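Local coordinates for AT-rich interactive domain-containing protein 4 (Arabidopsis thaliana, PDB 6LQF), which recognises both DNA and the methylated tail of histone H3 through its ARID-PHD cassette, as a component of an ISWI chromatin-remodelling complex, at residues A[16-19]-A[23-26]; A[27-32]-A[117-122]; A[134-139]-A[180-185]; A[144-149]-A[155-160]. All coordinates share one frame; numbering follows the deposited sequence.

Contact 1. Residues A[16-19]-A[23-26]; sequences CGRA and VCSE. With ZN (zinc ion), chain E.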
loop_
_atom_site.group_PDB
_atom_site.type_symbol
_atom_site.label_atom_id
_atom_site.label_comp_id
_atom_site.label_asym_id
_atom_site.label_seq_id
_atom_site.Cartn_x
_atom_site.Cartn_y
_atom_site.Cartn_z
ATOM N N CYS A 16 -18.329 -11.979 -1.954
ATOM C CA CYS A 16 -18.242 -11.145 -0.750
ATOM C C CYS A 16 -19.064 -9.843 -0.734
ATOM O O CYS A 16 -19.743 -9.584 0.243
ATOM C CB CYS A 16 -16.755 -10.845 -0.427
ATOM S SG CYS A 16 -15.781 -9.580 -1.344
ATOM N N GLY A 17 -19.013 -9.019 -1.769
ATOM C CA GLY A 17 -19.679 -7.718 -1.703
ATOM C C GLY A 17 -19.131 -6.749 -0.654
ATOM O O GLY A 17 -19.836 -5.854 -0.187
ATOM N N ARG A 18 -17.867 -6.932 -0.284
ATOM C CA ARG A 18 -17.171 -6.058 0.650
ATOM C C ARG A 18 -17.194 -4.636 0.127
ATOM O O ARG A 18 -17.120 -4.422 -1.101
ATOM C CB ARG A 18 -15.726 -6.528 0.814
ATOM C CG ARG A 18 -14.975 -6.005 2.046
ATOM C CD ARG A 18 -13.525 -5.801 1.738
ATOM N NE ARG A 18 -13.398 -4.718 0.759
ATOM C CZ ARG A 18 -12.446 -4.629 -0.164
ATOM N NH1 ARG A 18 -11.514 -5.574 -0.274
ATOM N NH2 ARG A 18 -12.449 -3.563 -0.996
ATOM N N ALA A 19 -17.278 -3.671 1.041
ATOM C CA ALA A 19 -17.228 -2.256 0.684
ATOM C C ALA A 19 -15.988 -1.910 -0.148
ATOM O O ALA A 19 -14.934 -2.508 0.046
ATOM C CB ALA A 19 -17.246 -1.394 1.942
ATOM N N VAL A 23 -13.692 3.327 1.418
ATOM C CA VAL A 23 -14.642 3.575 2.487
ATOM C C VAL A 23 -14.799 2.322 3.396
ATOM O O VAL A 23 -15.649 2.299 4.275
ATOM C CB VAL A 23 -16.028 3.910 1.949
ATOM C CG1 VAL A 23 -16.027 5.259 1.242
ATOM C CG2 VAL A 23 -16.530 2.795 1.034
ATOM N N CYS A 24 -14.012 1.282 3.167
ATOM C CA CYS A 24 -14.166 0.044 3.928
ATOM C C CYS A 24 -13.526 0.170 5.307
ATOM O O CYS A 24 -12.382 0.655 5.403
ATOM C CB CYS A 24 -13.521 -1.084 3.137
ATOM S SG CYS A 24 -13.759 -2.742 3.845
ATOM N N SER A 25 -14.227 -0.294 6.360
ATOM C CA SER A 25 -13.658 -0.243 7.694
ATOM C C SER A 25 -12.674 -1.383 7.868
ATOM O O SER A 25 -12.698 -2.367 7.123
ATOM C CB SER A 25 -14.737 -0.335 8.768
ATOM O OG SER A 25 -15.298 -1.647 8.807
ATOM N N GLU A 26 -11.793 -1.189 8.842
ATOM C CA GLU A 26 -10.831 -2.199 9.170
ATOM C C GLU A 26 -11.494 -3.505 9.558
ATOM O O GLU A 26 -11.049 -4.565 9.122
ATOM C CB GLU A 26 -9.890 -1.721 10.286
ATOM C CG GLU A 26 -8.917 -2.825 10.658
ATOM C CD GLU A 26 -7.823 -2.391 11.604
ATOM O OE1 GLU A 26 -7.043 -3.255 12.085
ATOM O OE2 GLU A 26 -7.736 -1.184 11.873
HETATM ZN ZN ZN E . -13.861 -10.335 -0.582
#
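Ala-19 and Cys-24 draw two irregular pieces of backbone together, their CA atoms 5.0 Å apart, where the chain folds back in a loop just before helix 26-39 of the ARID domain. No hydrogen bond spans the two segments; the meeting is of small side chains and one long arginine. CB of Ala-19 lies 3.9 Å from CB of Cys-24, and CG2 of Val-23 comes within 4.3 Å of that Ala-19 methyl, where a short residue lets the backbones close up. With SG anti to the backbone N (chi1 -174°), Cys-24 directs its sulfur at Arg-18, whose NE is 3.7 Å from SG. Arg-18 is bent at its second and third torsions, curling the guanidinium onto the next residue. NE and NH2 grip one acceptor, Ala-19 O, side-on at 2.8 and 2.9 Å, the oxygen lying close to the guanidinium plane, which fixes the rotation of the group. NH1 is held by Tyr-122 OH, and NH2 also forms a salt bridge with Asp-128. Ser-25 serves as N-cap, its OG bonded to Glu-28 N. At the other end, Cys-16 joins His-14, Asp-32 and His-126 round a zinc ion, and Gly-17, with its positive phi of 64°, carries the next turn. Cys-16 SG sits 2.2 Å from the zinc and accepts a nearly straight bond from Arg-18 N at 3.5 Å (170°).

Contact 2. Residues A[27-32]-A[117-122]; sequences EEFLRD and TYLLEY. With ZN (zinc ion), chain E.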
loop_
_atom_site.group_PDB
_atom_site.type_symbol
_atom_site.label_atom_id
_atom_site.label_comp_id
_atom_site.label_asym_id
_atom_site.label_seq_id
_atom_site.Cartn_x
_atom_site.Cartn_y
_atom_site.Cartn_z
ATOM N N GLU A 27 -12.566 -3.456 10.332
ATOM C CA GLU A 27 -13.170 -4.720 10.766
ATOM C C GLU A 27 -13.807 -5.462 9.583
ATOM O O GLU A 27 -13.633 -6.696 9.435
ATOM C CB GLU A 27 -14.173 -4.466 11.874
ATOM C CG GLU A 27 -15.031 -5.674 12.152
ATOM C CD GLU A 27 -15.345 -5.801 13.619
ATOM O OE1 GLU A 27 -16.137 -6.720 13.932
ATOM O OE2 GLU A 27 -14.806 -4.990 14.434
ATOM N N GLU A 28 -14.540 -4.754 8.731
ATOM C CA GLU A 28 -15.114 -5.379 7.557
ATOM C C GLU A 28 -14.031 -5.968 6.648
ATOM O O GLU A 28 -14.178 -7.081 6.148
ATOM C CB GLU A 28 -15.940 -4.373 6.764
ATOM C CG GLU A 28 -16.602 -5.023 5.571
ATOM C CD GLU A 28 -17.557 -4.106 4.810
ATOM O OE1 GLU A 28 -17.941 -3.033 5.335
ATOM O OE2 GLU A 28 -17.938 -4.493 3.686
ATOM N N PHE A 29 -12.930 -5.234 6.450
ATOM C CA PHE A 29 -11.823 -5.763 5.664
ATOM C C PHE A 29 -11.249 -7.047 6.269
ATOM O O PHE A 29 -11.106 -8.050 5.554
ATOM C CB PHE A 29 -10.727 -4.688 5.534
ATOM C CG PHE A 29 -9.503 -5.193 4.900
ATOM C CD1 PHE A 29 -9.431 -5.294 3.507
ATOM C CD2 PHE A 29 -8.405 -5.562 5.661
ATOM C CE1 PHE A 29 -8.263 -5.825 2.881
ATOM C CE2 PHE A 29 -7.224 -6.064 5.008
ATOM C CZ PHE A 29 -7.183 -6.178 3.642
ATOM N N LEU A 30 -10.894 -7.002 7.553
ATOM C CA LEU A 30 -10.225 -8.145 8.152
ATOM C C LEU A 30 -11.129 -9.377 8.172
ATOM O O LEU A 30 -10.658 -10.498 7.941
ATOM C CB LEU A 30 -9.763 -7.815 9.571
ATOM C CG LEU A 30 -8.591 -6.817 9.622
ATOM C CD1 LEU A 30 -8.323 -6.401 11.082
ATOM C CD2 LEU A 30 -7.293 -7.392 8.969
ATOM N N ARG A 31 -12.421 -9.184 8.394
ATOM C CA ARG A 31 -13.327 -10.329 8.362
ATOM C C ARG A 31 -13.402 -10.901 6.961
ATOM O O ARG A 31 -13.447 -12.137 6.803
ATOM C CB ARG A 31 -14.708 -9.918 8.906
ATOM C CG ARG A 31 -14.657 -9.635 10.403
ATOM C CD ARG A 31 -16.067 -9.453 10.933
ATOM N NE ARG A 31 -16.048 -9.128 12.351
ATOM C CZ ARG A 31 -15.979 -10.047 13.322
ATOM N NH1 ARG A 31 -15.885 -11.334 13.012
ATOM N NH2 ARG A 31 -15.942 -9.673 14.599
ATOM N N ASP A 32 -13.344 -10.037 5.943
ATOM C CA ASP A 32 -13.355 -10.559 4.572
ATOM C C ASP A 32 -12.040 -11.295 4.254
ATOM O O ASP A 32 -12.058 -12.336 3.552
ATOM C CB ASP A 32 -13.601 -9.427 3.549
ATOM C CG ASP A 32 -14.019 -9.943 2.243
ATOM O OD1 ASP A 32 -15.008 -10.681 2.117
ATOM O OD2 ASP A 32 -13.315 -9.599 1.280
ATOM N N THR A 117 2.124 -13.994 2.311
ATOM C CA THR A 117 1.373 -14.963 3.137
ATOM C C THR A 117 -0.115 -14.623 3.222
ATOM O O THR A 117 -0.984 -15.500 3.037
ATOM C CB THR A 117 2.010 -14.975 4.541
ATOM O OG1 THR A 117 3.388 -15.377 4.402
ATOM C CG2 THR A 117 1.275 -15.946 5.528
ATOM N N TYR A 118 -0.443 -13.361 3.567
ATOM C CA TYR A 118 -1.802 -13.043 3.948
ATOM C C TYR A 118 -2.622 -12.383 2.860
ATOM O O TYR A 118 -3.867 -12.469 2.862
ATOM C CB TYR A 118 -1.811 -12.116 5.181
ATOM C CG TYR A 118 -1.387 -12.787 6.452
ATOM C CD1 TYR A 118 -2.297 -13.571 7.170
ATOM C CD2 TYR A 118 -0.085 -12.639 6.945
ATOM C CE1 TYR A 118 -1.918 -14.203 8.343
ATOM C CE2 TYR A 118 0.312 -13.254 8.145
ATOM C CZ TYR A 118 -0.622 -14.053 8.818
ATOM O OH TYR A 118 -0.262 -14.657 10.008
ATOM N N LEU A 119 -1.939 -11.647 1.936
ATOM C CA LEU A 119 -2.677 -10.657 1.136
ATOM C C LEU A 119 -2.537 -10.796 -0.370
ATOM O O LEU A 119 -3.363 -10.230 -1.100
ATOM C CB LEU A 119 -2.225 -9.234 1.545
ATOM C CG LEU A 119 -2.564 -8.818 2.983
ATOM C CD1 LEU A 119 -1.886 -7.437 3.317
ATOM C CD2 LEU A 119 -4.069 -8.747 3.091
ATOM N N LEU A 120 -1.568 -11.561 -0.882
ATOM C CA LEU A 120 -1.361 -11.530 -2.329
ATOM C C LEU A 120 -2.502 -12.176 -3.129
ATOM O O LEU A 120 -3.042 -11.595 -4.095
ATOM C CB LEU A 120 -0.040 -12.193 -2.643
ATOM C CG LEU A 120 0.300 -12.116 -4.109
ATOM C CD1 LEU A 120 0.321 -10.693 -4.666
ATOM C CD2 LEU A 120 1.687 -12.737 -4.240
ATOM N N GLU A 121 -2.911 -13.381 -2.705
ATOM C CA GLU A 121 -4.060 -14.005 -3.349
ATOM C C GLU A 121 -5.316 -13.169 -3.185
ATOM O O GLU A 121 -6.114 -13.025 -4.096
ATOM C CB GLU A 121 -4.289 -15.409 -2.768
ATOM C CG GLU A 121 -3.111 -16.307 -3.103
ATOM C CD GLU A 121 -3.243 -17.721 -2.555
ATOM O OE1 GLU A 121 -4.153 -17.993 -1.721
ATOM O OE2 GLU A 121 -2.428 -18.559 -3.004
ATOM N N TYR A 122 -5.456 -12.603 -1.990
ATOM C CA TYR A 122 -6.595 -11.688 -1.753
ATOM C C TYR A 122 -6.595 -10.521 -2.717
ATOM O O TYR A 122 -7.631 -10.173 -3.283
ATOM C CB TYR A 122 -6.576 -11.200 -0.308
ATOM C CG TYR A 122 -7.787 -10.357 0.085
ATOM C CD1 TYR A 122 -7.805 -8.958 -0.149
ATOM C CD2 TYR A 122 -8.881 -10.951 0.712
ATOM C CE1 TYR A 122 -8.884 -8.209 0.174
ATOM C CE2 TYR A 122 -9.991 -10.199 1.080
ATOM C CZ TYR A 122 -9.980 -8.847 0.798
ATOM O OH TYR A 122 -11.074 -8.089 1.133
HETATM ZN ZN ZN E . -13.861 -10.335 -0.582
#
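Asp-32 and Tyr-122 mark the nearest approach of the two backbones, with CA atoms 9.3 Å apart, so helix 26-39 faces the joint between helices 107-118 and 120-124, and only side chains bridge the distance. Leu-119 leaves helical geometry at that joint. The polar link is the bond from Tyr-122 OH to Asp-32 OD2, 2.7 Å long, made to the anti lone pair of the carboxylate oxygen. Carboxylate and ring planes stand 77° apart. Asp-32 OD2 also binds the zinc ion at 2.1 Å, so Tyr-122 acts as a second-shell residue that orients a metal ligand, a task suited to a rigid aromatic with a hydroxyl at its far end. With its CG anti to the backbone N (chi1 -174°), Tyr-122 spans the gap between the helices. A phenylalanine here would lack the hydroxyl and would probably leave both Asp-32 OD2 and Arg-18 NH1 without this partner, the carboxylate being less firmly oriented toward the zinc. Beside the bond the contact is apolar. Phe-29 CE1 comes 3.7 Å from Tyr-122 CE1, the rings inclined to each other at 75°, while Leu-119 CD2 meets the edge of the Phe-29 ring, 4.1 Å from CZ. Around this buried contact, helix 66-74 supplies Tyr-70, which meets Phe-29, and Leu-66 and Leu-69, which touch Leu-119. Val-33 of helix 26-39 packs on Tyr-122, and the zinc ligand His-126 stacks on the ring of that tyrosine.

Contact 3. Residues A[134-139]-A[180-185]; sequences CLICRS and VCPNCS. With ZN (zinc ion), chain G; ZN (zinc ion), chain F.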
loop_
_atom_site.group_PDB
_atom_site.type_symbol
_atom_site.label_atom_id
_atom_site.label_comp_id
_atom_site.label_asym_id
_atom_site.label_seq_id
_atom_site.Cartn_x
_atom_site.Cartn_y
_atom_site.Cartn_z
ATOM N N CYS A 134 -1.632 9.189 -15.498
ATOM C CA CYS A 134 -0.940 10.448 -15.193
ATOM C C CYS A 134 -1.840 11.651 -15.439
ATOM O O CYS A 134 -2.438 11.769 -16.500
ATOM C CB CYS A 134 0.335 10.544 -16.080
ATOM S SG CYS A 134 1.235 12.089 -15.892
ATOM N N LEU A 135 -1.919 12.542 -14.463
ATOM C CA LEU A 135 -2.814 13.695 -14.557
ATOM C C LEU A 135 -2.330 14.638 -15.628
ATOM O O LEU A 135 -3.131 15.456 -16.120
ATOM C CB LEU A 135 -2.925 14.417 -13.185
ATOM C CG LEU A 135 -1.639 15.025 -12.592
ATOM C CD1 LEU A 135 -1.441 16.478 -13.005
ATOM C CD2 LEU A 135 -1.634 14.935 -11.062
ATOM N N ILE A 136 -1.038 14.570 -15.950
ATOM C CA ILE A 136 -0.490 15.444 -17.032
ATOM C C ILE A 136 -0.674 14.859 -18.410
ATOM O O ILE A 136 -1.334 15.471 -19.255
ATOM C CB ILE A 136 1.009 15.732 -16.794
ATOM C CG1 ILE A 136 1.150 16.490 -15.471
ATOM C CG2 ILE A 136 1.577 16.585 -17.943
ATOM C CD1 ILE A 136 2.573 16.512 -14.887
ATOM N N CYS A 137 -0.101 13.686 -18.669
ATOM C CA CYS A 137 -0.126 13.106 -20.032
ATOM C C CYS A 137 -1.250 12.123 -20.331
ATOM O O CYS A 137 -1.402 11.693 -21.462
ATOM C CB CYS A 137 1.183 12.403 -20.338
ATOM S SG CYS A 137 1.387 10.794 -19.483
ATOM N N ARG A 138 -1.965 11.704 -19.292
ATOM C CA ARG A 138 -3.181 10.882 -19.385
ATOM C C ARG A 138 -2.884 9.444 -19.814
ATOM O O ARG A 138 -3.785 8.735 -20.274
ATOM C CB ARG A 138 -4.219 11.521 -20.330
ATOM C CG ARG A 138 -4.381 13.033 -20.239
ATOM C CD ARG A 138 -4.794 13.549 -18.858
ATOM N NE ARG A 138 -5.869 12.767 -18.259
ATOM C CZ ARG A 138 -6.547 13.125 -17.167
ATOM N NH1 ARG A 138 -6.279 14.275 -16.550
ATOM N NH2 ARG A 138 -7.501 12.331 -16.691
ATOM N N SER A 139 -1.641 8.999 -19.644
ATOM C CA SER A 139 -1.286 7.610 -19.939
ATOM C C SER A 139 -0.785 6.899 -18.682
ATOM O O SER A 139 -0.552 7.549 -17.647
ATOM C CB SER A 139 -0.207 7.561 -21.017
ATOM O OG SER A 139 1.089 7.545 -20.428
ATOM N N VAL A 180 3.226 19.071 -5.022
ATOM C CA VAL A 180 1.950 19.638 -5.438
ATOM C C VAL A 180 1.999 19.740 -6.938
ATOM O O VAL A 180 2.942 20.333 -7.469
ATOM C CB VAL A 180 1.703 21.011 -4.786
ATOM C CG1 VAL A 180 0.464 21.678 -5.333
ATOM C CG2 VAL A 180 1.601 20.842 -3.264
ATOM N N CYS A 181 1.016 19.174 -7.613
ATOM C CA CYS A 181 1.052 19.072 -9.087
ATOM C C CYS A 181 0.850 20.423 -9.790
ATOM O O CYS A 181 0.454 21.402 -9.125
ATOM C CB CYS A 181 -0.035 18.056 -9.547
ATOM S SG CYS A 181 -1.749 18.720 -9.674
ATOM N N PRO A 182 1.154 20.496 -11.094
ATOM C CA PRO A 182 1.055 21.790 -11.786
ATOM C C PRO A 182 -0.379 22.308 -11.817
ATOM O O PRO A 182 -0.578 23.525 -11.837
ATOM C CB PRO A 182 1.554 21.459 -13.204
ATOM C CG PRO A 182 2.439 20.271 -13.053
ATOM C CD PRO A 182 1.779 19.453 -11.932
ATOM N N ASN A 183 -1.372 21.431 -11.908
ATOM C CA ASN A 183 -2.765 21.892 -11.933
ATOM C C ASN A 183 -3.236 22.501 -10.610
ATOM O O ASN A 183 -4.049 23.425 -10.621
ATOM C CB ASN A 183 -3.680 20.741 -12.366
ATOM C CG ASN A 183 -3.397 20.310 -13.789
ATOM O OD1 ASN A 183 -2.681 21.017 -14.515
ATOM N ND2 ASN A 183 -3.966 19.199 -14.210
ATOM N N CYS A 184 -2.725 22.011 -9.477
ATOM C CA CYS A 184 -3.102 22.514 -8.152
ATOM C C CYS A 184 -2.352 23.764 -7.720
ATOM O O CYS A 184 -2.849 24.578 -6.940
ATOM C CB CYS A 184 -2.854 21.443 -7.094
ATOM S SG CYS A 184 -4.056 20.124 -7.097
ATOM N N SER A 185 -1.128 23.904 -8.189
ATOM C CA SER A 185 -0.230 24.940 -7.703
ATOM C C SER A 185 -0.772 26.345 -7.863
ATOM O O SER A 185 -1.251 26.713 -8.934
ATOM C CB SER A 185 1.111 24.829 -8.425
ATOM O OG SER A 185 1.851 23.746 -7.874
HETATM ZN ZN ZN G . 2.736 11.461 -17.617
HETATM ZN ZN ZN F . -2.889 18.253 -7.718
#
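Leu-135 and Cys-181 form the heart of an apolar contact between two zinc-binding turns. CD2 of Leu-135 lies 3.8 Å from CB of Cys-181, and its other methyl, CD1, reaches ND2 of Asn-183 at 3.9 Å, the two side chains sliding past each other in opposite directions. Leu-135 has CG between its backbone N and carbonyl carbon (chi1 62°), which presents both branches to the cysteine. Beside it, CD1 of Ile-136 meets CG of Pro-182 at 4.2 Å, the side chains crossing at about a right angle. An alanine in place of Leu-135 would remove both methyls and would probably open a gap against Cys-181, leaving that zinc ligand less well supported. No hydrogen bond passes between the two segments; several lie within each turn. Cys-137 N donates to Cys-134 SG at 3.5 Å along a nearly straight path (172°), Ser-139 N bonds to Cys-137 SG, and Ile-136 N adds a weak bond to Cys-134 SG. Such N-H donors are likely to offset the negative charge of the thiolates. In the second turn, Cys-181 O accepts from both the N and OG of Ser-185, the hydroxyl coming from above the carbonyl plane. Metal bonds fix the two turns separately: Cys-134 and Cys-137 hold one zinc ion with His-156 and Cys-159, while Cys-181 and Cys-184 hold another with Cys-148 and Cys-151. Ligand pairs interleaved along the chain in this way are the cross-brace of a PHD finger, and Leu-135 bridges its first and last CxxC turns.

Contact 4. Residues A[144-149]-A[155-160]; sequences DWVNCG and AHFGCD. With ZN (zinc ion), chain G; ZN (zinc ion), chain F.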
loop_
_atom_site.group_PDB
_atom_site.type_symbol
_atom_site.label_atom_id
_atom_site.label_comp_id
_atom_site.label_asym_id
_atom_site.label_seq_id
_atom_site.Cartn_x
_atom_site.Cartn_y
_atom_site.Cartn_z
ATOM N N ASP A 144 8.706 6.616 -12.995
ATOM C CA ASP A 144 8.591 7.154 -11.651
ATOM C C ASP A 144 7.379 8.040 -11.523
ATOM O O ASP A 144 7.203 8.925 -12.345
ATOM C CB ASP A 144 9.833 7.950 -11.278
ATOM C CG ASP A 144 11.101 7.096 -11.244
ATOM O OD1 ASP A 144 11.030 5.850 -11.083
ATOM O OD2 ASP A 144 12.190 7.707 -11.342
ATOM N N TRP A 145 6.596 7.868 -10.454
ATOM C CA TRP A 145 5.412 8.680 -10.211
ATOM C C TRP A 145 5.441 9.330 -8.848
ATOM O O TRP A 145 5.931 8.736 -7.867
ATOM C CB TRP A 145 4.152 7.818 -10.226
ATOM C CG TRP A 145 3.865 6.941 -11.418
ATOM C CD1 TRP A 145 4.544 5.808 -11.830
ATOM C CD2 TRP A 145 2.736 7.075 -12.301
ATOM N NE1 TRP A 145 3.895 5.255 -12.907
ATOM C CE2 TRP A 145 2.780 6.003 -13.208
ATOM C CE3 TRP A 145 1.653 7.974 -12.345
ATOM C CZ2 TRP A 145 1.802 5.824 -14.199
ATOM C CZ3 TRP A 145 0.688 7.811 -13.325
ATOM C CH2 TRP A 145 0.762 6.729 -14.238
ATOM N N VAL A 146 4.819 10.503 -8.745
ATOM C CA VAL A 146 4.565 11.142 -7.464
ATOM C C VAL A 146 3.062 11.443 -7.320
ATOM O O VAL A 146 2.363 11.731 -8.305
ATOM C CB VAL A 146 5.407 12.422 -7.269
ATOM C CG1 VAL A 146 5.176 12.959 -5.908
ATOM C CG2 VAL A 146 6.857 12.140 -7.358
ATOM N N ASN A 147 2.556 11.353 -6.077
ATOM C CA ASN A 147 1.149 11.601 -5.798
ATOM C C ASN A 147 1.013 13.067 -5.331
ATOM O O ASN A 147 1.762 13.519 -4.438
ATOM C CB ASN A 147 0.626 10.650 -4.735
ATOM C CG ASN A 147 -0.872 10.830 -4.486
ATOM O OD1 ASN A 147 -1.282 11.318 -3.426
ATOM N ND2 ASN A 147 -1.674 10.454 -5.428
ATOM N N CYS A 148 0.087 13.797 -5.932
ATOM C CA CYS A 148 -0.122 15.166 -5.491
ATOM C C CYS A 148 -0.704 15.236 -4.106
ATOM O O CYS A 148 -1.776 14.707 -3.875
ATOM C CB CYS A 148 -1.027 15.850 -6.489
ATOM S SG CYS A 148 -1.389 17.614 -6.033
ATOM N N GLY A 149 -0.043 15.996 -3.236
ATOM C CA GLY A 149 -0.521 16.158 -1.861
ATOM C C GLY A 149 -1.810 16.988 -1.789
ATOM O O GLY A 149 -2.507 16.962 -0.767
ATOM N N ALA A 155 1.014 11.715 -10.917
ATOM C CA ALA A 155 1.733 12.254 -12.071
ATOM C C ALA A 155 3.047 11.528 -12.293
ATOM O O ALA A 155 3.760 11.188 -11.341
ATOM C CB ALA A 155 1.999 13.746 -11.874
ATOM N N HIS A 156 3.421 11.277 -13.541
ATOM C CA HIS A 156 4.807 10.930 -13.762
ATOM C C HIS A 156 5.719 12.062 -13.359
ATOM O O HIS A 156 5.522 13.214 -13.800
ATOM C CB HIS A 156 5.115 10.714 -15.257
ATOM C CG HIS A 156 4.428 9.540 -15.859
ATOM N ND1 HIS A 156 3.431 9.665 -16.801
ATOM C CD2 HIS A 156 4.534 8.199 -15.606
ATOM C CE1 HIS A 156 3.041 8.462 -17.202
ATOM N NE2 HIS A 156 3.662 7.558 -16.452
ATOM N N PHE A 157 6.788 11.761 -12.659
ATOM C CA PHE A 157 7.754 12.782 -12.290
ATOM C C PHE A 157 8.298 13.471 -13.532
ATOM O O PHE A 157 8.461 14.710 -13.545
ATOM C CB PHE A 157 8.878 12.132 -11.484
ATOM C CG PHE A 157 9.787 13.111 -10.827
ATOM C CD1 PHE A 157 9.324 13.890 -9.786
ATOM C CD2 PHE A 157 11.118 13.210 -11.211
ATOM C CE1 PHE A 157 10.171 14.812 -9.156
ATOM C CE2 PHE A 157 11.974 14.129 -10.589
ATOM C CZ PHE A 157 11.490 14.923 -9.560
ATOM N N GLY A 158 8.516 12.655 -14.570
ATOM C CA GLY A 158 9.059 13.119 -15.861
ATOM C C GLY A 158 8.131 14.018 -16.624
ATOM O O GLY A 158 8.579 14.735 -17.548
ATOM N N CYS A 159 6.851 14.028 -16.292
ATOM C CA CYS A 159 5.907 14.894 -17.031
ATOM C C CYS A 159 5.803 16.288 -16.398
ATOM O O CYS A 159 5.105 17.162 -16.908
ATOM C CB CYS A 159 4.508 14.258 -17.127
ATOM S SG CYS A 159 4.357 12.890 -18.342
ATOM N N ASP A 160 6.485 16.493 -15.282
ATOM C CA ASP A 160 6.446 17.786 -14.614
ATOM C C ASP A 160 7.772 18.489 -14.964
ATOM O O ASP A 160 8.818 18.121 -14.469
ATOM C CB ASP A 160 6.245 17.609 -13.093
ATOM C CG ASP A 160 6.017 18.913 -12.400
ATOM O OD1 ASP A 160 6.362 19.994 -12.968
ATOM O OD2 ASP A 160 5.481 18.886 -11.271
HETATM ZN ZN ZN G . 2.736 11.461 -17.617
HETATM ZN ZN ZN F . -2.889 18.253 -7.718
HETATM O O HOH W 1 8.441 9.651 -14.668
#
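Phe-157 N donates to Asp-144 O at 2.9 Å (164°), and Val-146 and Ala-155 exchange a reciprocal pair, Val-146 N to Ala-155 O and Ala-155 N to Val-146 O, both 2.9 Å. These three backbone bonds close the antiparallel hairpin of the PHD finger, with Val-146 and Ala-155 a hydrogen-bonded pair and Trp-145 and His-156 a non-hydrogen-bonded one. The His-156 imidazole is fixed at both nitrogens: ND1 binds zinc at 2.1 Å together with Cys-134, Cys-137 and Cys-159, and NE2 bonds to Thr-141 O. A water extends the first link, donating to Asp-144 O at 2.7 Å and accepting from Gly-158 N at 3.0 Å. Asp-144 OD1 and Trp-145 NE1 each bond to polar side chains of the bound peptide. Next come the flat groups. With CG anti to its carbonyl carbon (chi1 -66°), His-156 brings its ring alongside the Trp-145 indole and over one face of it, CD2 3.7 Å above the ring centre and NE2 3.4 Å from Trp-145 CZ2. The planes are inclined at 38°. On the sheet face carrying Val-146 and Ala-155, CG2 of Val-146 packs 3.9 Å from CD1 of Phe-157, and Phe-168 of helix 168-172 also touches the valine. Histidine suits its place because one ring can be both ligand and flat support. Metal coordination probably steadies the imidazole against the indole, and Trp-145 also packs on a modified side chain of the peptide, consistent with a pre-formed aromatic surface for the trimethylated lysine.

Near the N terminus, contact 1 closes a short loop of three intervening residues ahead of helix 26-39. Contact 2 follows in series and closes a loop of 84 residues, tying the first ARID helix to the junction of helices 107-118 and 120-124. The two share one zinc ion and touch directly through Ala-19 N and Glu-28 OE2. The chain then passes to the PHD finger, on the opposite side of the chain's centre from contact 2. There contact 3 closes a loop of 40 residues, and the hairpin of contact 4 is nested inside it, their centres about 7 Å apart and both sharing the finger's two zinc ions. Contacts 2 and 4 lie about 30 Å apart between centres.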